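Local coordinates for methionine gamma-lyase (Trichomonas vaginalis, PDB 1PFF), which belongs to the Cys/Met metabolism family of PLP-dependent enzymes, whose large domain has the aminotransferase-like fold built around a mostly parallel beta sheet, at residues I41-L46 against K98-E103; V87-P92 against V117-T122. All coordinates share one frame; numbering follows the deposited sequence.

Contacts 1 and 2 lie at the C-terminal ends of neighbouring parallel strands in one seven-stranded sheet, their centres about 7 Å apart. Strand 84-90 runs between strands 39-43 and 116-120, so residues 87-92 of contact 2 also border residues 41-46 of contact 1, with a probable hydrogen bond from Tyr-88 N to Ile-41 O (2.8 Å). Residues 98-103, a loop that runs into helix 102-109 and follows strand 84-90 in the chain, turn back against it: Ile-100 N lies 3.0 Å from Thr-91 OG1, probably hydrogen-bonded, and Ile-100 CD1 packs 3.5 Å from Glu-90 O. Contact 1 is an ion-pair network, whereas contact 2 is strand pairing that ends at Asp-120, beside a bound 1,2-ethanediol.

Contact 1. Residues I41-L46 against K98-E103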
# COMPACT_ATOMS: atom_id res chain seq x y z
N ILE A 41 30.89 -4.16 -25.65
CA ILE A 41 31.96 -3.31 -25.13
C ILE A 41 31.38 -2.55 -23.95
O ILE A 41 30.35 -1.90 -24.09
CB ILE A 41 32.47 -2.32 -26.19
CG1 ILE A 41 32.92 -3.07 -27.45
CG2 ILE A 41 33.62 -1.47 -25.61
CD1 ILE A 41 33.02 -2.21 -28.68
N SER A 42 32.05 -2.64 -22.82
CA SER A 42 31.63 -1.93 -21.61
C SER A 42 32.77 -1.06 -21.11
O SER A 42 33.94 -1.36 -21.32
CB SER A 42 31.23 -2.93 -20.52
OG SER A 42 30.91 -2.25 -19.31
N ASP A 43 32.40 0.04 -20.45
CA ASP A 43 33.38 0.83 -19.72
C ASP A 43 33.91 0.01 -18.54
O ASP A 43 33.24 -0.90 -18.04
CB ASP A 43 32.79 2.15 -19.24
CG ASP A 43 33.83 3.05 -18.60
OD1 ASP A 43 33.66 3.39 -17.42
OD2 ASP A 43 34.86 3.45 -19.21
N ASP A 44 35.13 0.32 -18.11
CA ASP A 44 35.76 -0.43 -17.04
C ASP A 44 35.48 0.15 -15.65
O ASP A 44 36.04 -0.32 -14.66
CB ASP A 44 37.27 -0.54 -17.30
CG ASP A 44 37.99 0.79 -17.20
OD1 ASP A 44 37.32 1.84 -17.03
OD2 ASP A 44 39.22 0.90 -17.29
N CYS A 45 34.65 1.19 -15.57
CA CYS A 45 34.22 1.76 -14.29
C CYS A 45 32.75 1.46 -14.06
O CYS A 45 31.87 2.25 -14.41
CB CYS A 45 34.43 3.28 -14.27
SG CYS A 45 36.14 3.85 -14.39
N LEU A 46 32.47 0.31 -13.45
CA LEU A 46 31.09 -0.13 -13.26
C LEU A 46 30.69 -0.30 -11.80
O LEU A 46 31.51 -0.65 -10.94
CB LEU A 46 30.82 -1.42 -14.03
CG LEU A 46 30.94 -1.43 -15.56
CD1 LEU A 46 30.52 -2.78 -16.09
CD2 LEU A 46 30.14 -0.30 -16.23
N LYS A 98 34.43 9.42 -13.01
CA LYS A 98 34.97 9.57 -14.36
C LYS A 98 33.86 10.01 -15.31
O LYS A 98 32.74 9.48 -15.27
CB LYS A 98 35.59 8.26 -14.83
CG LYS A 98 36.36 8.39 -16.15
CD LYS A 98 36.96 7.04 -16.53
CE LYS A 98 35.97 6.21 -17.35
NZ LYS A 98 36.52 4.83 -17.57
N VAL A 99 34.18 10.98 -16.16
CA VAL A 99 33.19 11.50 -17.10
C VAL A 99 33.44 10.96 -18.51
O VAL A 99 34.55 11.05 -19.03
CB VAL A 99 33.21 13.06 -17.13
CG1 VAL A 99 32.25 13.58 -18.19
CG2 VAL A 99 32.86 13.63 -15.74
N ILE A 100 32.40 10.39 -19.12
CA ILE A 100 32.50 9.91 -20.50
C ILE A 100 31.70 10.83 -21.42
O ILE A 100 30.52 11.13 -21.14
CB ILE A 100 32.04 8.44 -20.60
CG1 ILE A 100 32.94 7.55 -19.73
CG2 ILE A 100 32.03 7.96 -22.07
CD1 ILE A 100 32.30 6.19 -19.32
N ASP A 101 32.33 11.26 -22.51
CA ASP A 101 31.68 12.10 -23.50
C ASP A 101 30.62 11.28 -24.27
O ASP A 101 30.95 10.46 -25.13
CB ASP A 101 32.73 12.68 -24.46
CG ASP A 101 32.17 13.75 -25.36
OD1 ASP A 101 32.92 14.69 -25.69
OD2 ASP A 101 31.00 13.74 -25.82
N ILE A 102 29.35 11.52 -23.94
CA ILE A 102 28.24 10.73 -24.50
C ILE A 102 28.16 10.90 -26.02
O ILE A 102 28.13 9.91 -26.76
CB ILE A 102 26.88 11.10 -23.83
CG1 ILE A 102 26.89 10.76 -22.33
CG2 ILE A 102 25.73 10.41 -24.55
CD1 ILE A 102 25.72 11.40 -21.55
N GLU A 103 28.12 12.15 -26.48
CA GLU A 103 28.03 12.44 -27.91
C GLU A 103 29.19 11.78 -28.68
O GLU A 103 28.99 11.18 -29.74
CB GLU A 103 27.99 13.96 -28.15
CG GLU A 103 27.88 14.36 -29.61
CD GLU A 103 27.27 15.75 -29.81
OE1 GLU A 103 27.17 16.53 -28.84
OE2 GLU A 103 26.87 16.05 -30.96
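Lys-98 and Asp-43 meet tip to tip, with NZ of the lysine 2.7 Å from OD2 of the aspartate, on its syn lone pair, in a hydrogen-bonded salt bridge. A weak bond runs from the same NZ to Asp-43 OD1. Asp-44 joins the network from another direction: its side chain crosses that of Lys-98 at about a right angle and brings OD1 to 3.1 Å from NZ. Cys-45 SG also lies near the ammonium group, 3.3 Å from Lys-98 NZ. A bend at chi3 (88°) in the otherwise extended lysine chain swings its end toward these groups. Beside the ion pair, the methyl CD1 of Ile-100 rests 3.6 Å from CG of Asp-43. The contact thus joins the C-terminal end of strand 39-43 to the loop that leads into helix 102-109, two neighbouring parts of the alpha/beta large domain. Asp-43 is held by an Asx turn, in which Cys-45 N donates to Asp-43 OD1 over 3.0 Å, meeting the oxygen from above the carboxylate plane. Asp-43 OD2 accepts a further bond from Met-70 N. Asp-69 forms another salt bridge with Lys-98 NZ, and three carboxylates around one amine would be expected to favour its protonated form. Farther along the loop, Asp-101 occupies the N-cap of helix 102-109, its OD2 accepting from Asp-104 N.

Contact 2. Residues V87-P92 against V117-T122; sequences VYFETP and VIVDNT. With EDO (1,2-ethanediol), chain R.
Tyr-88, Glu-90 and Asp-120 converge on one water, which accepts from Tyr-88 OH and donates to Glu-90 OE2 and Asp-120 OD1, each 2.7 Å away from the water oxygen. The two carboxylates lie side by side, pointing the same way, and the water bridges the 4.3 Å between Glu-90 OE2 and Asp-120 OD1; Tyr-47 N is a second donor to Glu-90 OE2. The 1,2-ethanediol donates to Asp-120 OD1 from its O2. The other oxygen, OD2, is gripped by Thr-122 through OG1 and through N, the latter closing an Asx turn. Along the backbones, Ile-118 N bonds to Val-87 O (2.8 Å), Phe-89 N to Ile-118 O (3.2 Å) and Asp-120 N to Phe-89 O (3.0 Å). On the face of the sheet that carries Phe-89, methyl CG2 of Val-119 sits over the ring in a CH-pi contact, 3.7 Å from the ring centroid; with CG between the backbone N and the carbonyl carbon (chi1 61°), the phenyl group presents a face to that methyl. On the other face, Ile-118 CG2 packs 3.7 Å from Tyr-88 CD2. These parallel strands and the intervening helix 102-109, which covers Phe-89, form a beta-alpha-beta unit of the aminotransferase-like fold.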
# COMPACT_ATOMS: atom_id res chain seq x y z
N VAL A 87 27.33 -1.11 -26.96
CA VAL A 87 28.30 -0.29 -26.23
C VAL A 87 27.61 0.22 -24.97
O VAL A 87 26.55 0.86 -25.05
CB VAL A 87 28.80 0.89 -27.11
CG1 VAL A 87 29.60 1.92 -26.29
CG2 VAL A 87 29.63 0.37 -28.29
N TYR A 88 28.17 -0.09 -23.80
CA TYR A 88 27.53 0.22 -22.51
C TYR A 88 28.44 1.02 -21.58
O TYR A 88 29.61 0.67 -21.41
CB TYR A 88 27.09 -1.07 -21.80
CG TYR A 88 26.37 -0.81 -20.48
CD1 TYR A 88 27.09 -0.55 -19.31
CD2 TYR A 88 24.98 -0.80 -20.42
CE1 TYR A 88 26.44 -0.30 -18.11
CE2 TYR A 88 24.31 -0.54 -19.22
CZ TYR A 88 25.06 -0.29 -18.08
OH TYR A 88 24.42 -0.04 -16.89
N PHE A 89 27.89 2.07 -20.96
CA PHE A 89 28.61 2.81 -19.91
C PHE A 89 27.68 3.63 -19.00
O PHE A 89 26.49 3.83 -19.30
CB PHE A 89 29.70 3.73 -20.51
CG PHE A 89 29.18 4.79 -21.46
CD1 PHE A 89 28.99 6.10 -21.03
CD2 PHE A 89 28.92 4.49 -22.81
CE1 PHE A 89 28.52 7.09 -21.90
CE2 PHE A 89 28.46 5.47 -23.69
CZ PHE A 89 28.26 6.78 -23.23
N GLU A 90 28.24 4.08 -17.88
CA GLU A 90 27.60 5.03 -16.99
C GLU A 90 28.45 6.28 -16.97
O GLU A 90 29.68 6.20 -17.04
CB GLU A 90 27.53 4.49 -15.56
CG GLU A 90 27.57 2.97 -15.45
CD GLU A 90 27.80 2.50 -14.02
OE1 GLU A 90 27.92 3.35 -13.09
OE2 GLU A 90 27.86 1.26 -13.82
N THR A 91 27.80 7.44 -16.87
CA THR A 91 28.52 8.69 -16.60
C THR A 91 27.63 9.65 -15.80
O THR A 91 26.42 9.72 -16.05
CB THR A 91 29.07 9.33 -17.91
OG1 THR A 91 29.79 10.53 -17.61
CG2 THR A 91 27.92 9.78 -18.84
N PRO A 92 28.19 10.32 -14.78
CA PRO A 92 29.57 10.08 -14.32
C PRO A 92 29.70 8.68 -13.73
O PRO A 92 28.71 8.15 -13.20
CB PRO A 92 29.76 11.14 -13.23
CG PRO A 92 28.64 12.12 -13.42
CD PRO A 92 27.50 11.35 -13.99
N VAL A 117 23.81 1.73 -28.28
CA VAL A 117 24.53 2.44 -27.23
C VAL A 117 23.57 2.57 -26.07
O VAL A 117 22.47 3.10 -26.21
CB VAL A 117 25.00 3.83 -27.69
CG1 VAL A 117 25.84 4.51 -26.58
CG2 VAL A 117 25.80 3.72 -29.00
N ILE A 118 24.00 2.07 -24.91
CA ILE A 118 23.18 2.03 -23.71
C ILE A 118 23.90 2.76 -22.58
O ILE A 118 25.06 2.47 -22.30
CB ILE A 118 22.87 0.56 -23.29
CG1 ILE A 118 22.20 -0.21 -24.44
CG2 ILE A 118 21.97 0.52 -22.05
CD1 ILE A 118 22.03 -1.70 -24.16
N VAL A 119 23.22 3.71 -21.95
CA VAL A 119 23.81 4.53 -20.90
C VAL A 119 22.97 4.44 -19.63
O VAL A 119 21.74 4.57 -19.67
CB VAL A 119 23.98 6.01 -21.34
CG1 VAL A 119 24.36 6.95 -20.17
CG2 VAL A 119 25.03 6.10 -22.44
N ASP A 120 23.65 4.21 -18.52
CA ASP A 120 23.05 4.24 -17.20
C ASP A 120 23.10 5.70 -16.75
O ASP A 120 24.17 6.24 -16.49
CB ASP A 120 23.81 3.29 -16.26
CG ASP A 120 23.30 3.33 -14.82
OD1 ASP A 120 23.75 2.49 -14.02
OD2 ASP A 120 22.46 4.16 -14.40
N ASN A 121 21.93 6.32 -16.70
CA ASN A 121 21.78 7.74 -16.36
C ASN A 121 21.29 7.94 -14.93
O ASN A 121 20.74 9.00 -14.58
CB ASN A 121 20.79 8.39 -17.35
CG ASN A 121 20.87 9.90 -17.38
OD1 ASN A 121 21.96 10.50 -17.33
ND2 ASN A 121 19.70 10.54 -17.50
N THR A 122 21.50 6.94 -14.08
CA THR A 122 21.02 6.97 -12.70
C THR A 122 21.49 8.22 -11.95
O THR A 122 20.69 8.95 -11.39
CB THR A 122 21.46 5.71 -11.96
OG1 THR A 122 20.80 4.56 -12.53
CG2 THR A 122 20.99 5.74 -10.51
C1 EDO R . 23.15 1.64 -10.32
O1 EDO R . 23.37 1.55 -8.92
C2 EDO R . 22.27 0.47 -10.77
O2 EDO R . 21.97 0.62 -12.16
O HOH W 1 25.41 0.49 -14.63
O HOH W 2 24.42 10.35 -17.99
O HOH W 3 24.38 8.95 -14.57